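Local atomic coordinates of probable zinc protease PqqL (Escherichia coli, PDB entry 6OFT), a protein that is probably a zinc-dependent periplasmic metalloendopeptidase of the M16 family, present here as its first half. Residues Q403-K406 against R407-Q411. Sequence-based numbering, arbitrary orientation.
Sequences QLSK and RLWQQ
Ser405 lays its CB over one face of the Trp409 indole, 3.5 Å from the centroid of the six-membered ring and 8° off the ring normal, a CH-pi contact between residues one helical turn apart. The Ser405 hydroxyl rides over the same face, OG 3.5 Å from Trp409 CZ2, but gives its hydrogen bond to the helix itself, pairing with the carbonyl oxygen of Thr401. Trp409 CG stands anti to its own carbonyl carbon (chi1 -69°), which swings the indole back along the helix and beneath Ser405. The guanidinium of Arg407 meets Leu404 obliquely, NH2 3.5 Å from Leu404 CD2, and that same nitrogen forms a salt bridge with Glu271. Leu404 and Leu408, one turn apart, run alongside each other, CD2 of Leu404 3.7 Å from CD1 of Leu408. Three successive i to i+4 backbone bonds hold the chain here; in the shortest, Leu408 N reaches Leu404 O at 2.7 Å. Overlapping them, residues 409-411 follow a 3-10 path, Gln411 N bonding to Leu408 O at 3.1 Å. An alanine in place of Trp409 would probably leave Ser405 CB without its aromatic floor and open a gap toward Ala278 and Met282. Away from the predicted zinc site, the turn docks on two helices, probably part of the second, inactive M16-like unit: Trp409 reaches Arg362 and Leu363 of helix 352-371 as well as Ala278 and Met282 of helix 271-296, where Leu408 also rests on Phe274.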
loop_
_atom_site.group_PDB
_atom_site.type_symbol
_atom_site.label_atom_id
_atom_site.label_comp_id
_atom_site.label_asym_id
_atom_site.label_seq_id
_atom_site.Cartn_x
_atom_site.Cartn_y
_atom_site.Cartn_z
ATOM N N GLN A 403 4.817 -11.891 20.686
ATOM C CA GLN A 403 4.442 -13.220 21.199
ATOM C C GLN A 403 4.135 -14.203 20.049
ATOM O O GLN A 403 4.650 -15.325 20.057
ATOM C CB GLN A 403 3.235 -13.124 22.148
ATOM C CG GLN A 403 3.543 -12.543 23.531
ATOM C CD GLN A 403 2.355 -12.562 24.490
ATOM O OE1 GLN A 403 2.517 -12.690 25.711
ATOM N NE2 GLN A 403 1.136 -12.416 23.979
ATOM N N LEU A 404 3.345 -13.770 19.042
ATOM C CA LEU A 404 3.005 -14.595 17.870
ATOM C C LEU A 404 4.240 -15.001 17.097
ATOM O O LEU A 404 4.315 -16.141 16.664
ATOM C CB LEU A 404 2.068 -13.863 16.894
ATOM C CG LEU A 404 0.572 -13.958 17.090
ATOM C CD1 LEU A 404 -0.145 -13.137 16.021
ATOM C CD2 LEU A 404 0.070 -15.415 17.069
ATOM N N SER A 405 5.177 -14.053 16.871
ATOM C CA SER A 405 6.432 -14.293 16.149
ATOM C C SER A 405 7.295 -15.297 16.896
ATOM O O SER A 405 7.742 -16.258 16.286
ATOM C CB SER A 405 7.200 -12.993 15.942
ATOM O OG SER A 405 6.420 -12.068 15.206
ATOM N N LYS A 406 7.489 -15.104 18.226
ATOM C CA LYS A 406 8.257 -16.002 19.097
ATOM C C LYS A 406 7.725 -17.446 19.043
ATOM O O LYS A 406 8.512 -18.393 19.087
ATOM C CB LYS A 406 8.220 -15.507 20.552
ATOM C CG LYS A 406 9.473 -14.769 20.998
ATOM C CD LYS A 406 10.108 -15.427 22.209
ATOM C CE LYS A 406 11.243 -14.612 22.782
ATOM N NZ LYS A 406 11.910 -15.302 23.918
ATOM N N ARG A 407 6.402 -17.607 18.961
ATOM C CA ARG A 407 5.767 -18.922 18.936
ATOM C C ARG A 407 5.582 -19.509 17.518
ATOM O O ARG A 407 5.917 -20.663 17.305
ATOM C CB ARG A 407 4.434 -18.873 19.693
ATOM C CG ARG A 407 3.649 -20.186 19.665
ATOM C CD ARG A 407 2.414 -20.123 20.528
ATOM N NE ARG A 407 1.470 -19.112 20.060
ATOM C CZ ARG A 407 0.460 -19.361 19.237
ATOM N NH1 ARG A 407 0.251 -20.594 18.785
ATOM N NH2 ARG A 407 -0.352 -18.384 18.865
ATOM N N LEU A 408 4.992 -18.760 16.584
ATOM C CA LEU A 408 4.711 -19.284 15.242
ATOM C C LEU A 408 5.940 -19.429 14.338
ATOM O O LEU A 408 5.937 -20.317 13.477
ATOM C CB LEU A 408 3.611 -18.485 14.530
ATOM C CG LEU A 408 2.224 -18.520 15.201
ATOM C CD1 LEU A 408 1.240 -17.671 14.434
ATOM C CD2 LEU A 408 1.689 -19.962 15.345
ATOM N N TRP A 409 6.984 -18.591 14.525
ATOM C CA TRP A 409 8.188 -18.687 13.690
ATOM C C TRP A 409 8.970 -19.982 13.916
ATOM O O TRP A 409 9.799 -20.314 13.078
ATOM C CB TRP A 409 9.115 -17.470 13.842
ATOM C CG TRP A 409 8.614 -16.170 13.280
ATOM C CD1 TRP A 409 7.526 -15.977 12.482
ATOM C CD2 TRP A 409 9.226 -14.881 13.444
ATOM N NE1 TRP A 409 7.420 -14.650 12.138
ATOM C CE2 TRP A 409 8.447 -13.952 12.718
ATOM C CE3 TRP A 409 10.362 -14.419 14.134
ATOM C CZ2 TRP A 409 8.755 -12.588 12.673
ATOM C CZ3 TRP A 409 10.670 -13.068 14.083
ATOM C CH2 TRP A 409 9.866 -12.167 13.370
ATOM N N GLN A 410 8.679 -20.752 14.994
ATOM C CA GLN A 410 9.381 -22.024 15.212
ATOM C C GLN A 410 8.899 -23.103 14.205
ATOM O O GLN A 410 9.572 -24.114 14.004
ATOM C CB GLN A 410 9.354 -22.478 16.688
ATOM C CG GLN A 410 7.991 -22.828 17.272
ATOM C CD GLN A 410 7.902 -22.636 18.777
ATOM O OE1 GLN A 410 8.284 -21.599 19.341
ATOM N NE2 GLN A 410 7.350 -23.620 19.462
ATOM N N GLN A 411 7.792 -22.820 13.498
ATOM C CA GLN A 411 7.275 -23.656 12.412
ATOM C C GLN A 411 7.997 -23.319 11.079
ATOM O O GLN A 411 7.834 -24.036 10.090
ATOM C CB GLN A 411 5.754 -23.455 12.261
ATOM C CG GLN A 411 4.981 -24.250 13.297
ATOM C CD GLN A 411 3.520 -23.961 13.234
ATOM O OE1 GLN A 411 2.822 -24.382 12.311
ATOM N NE2 GLN A 411 3.025 -23.225 14.215
#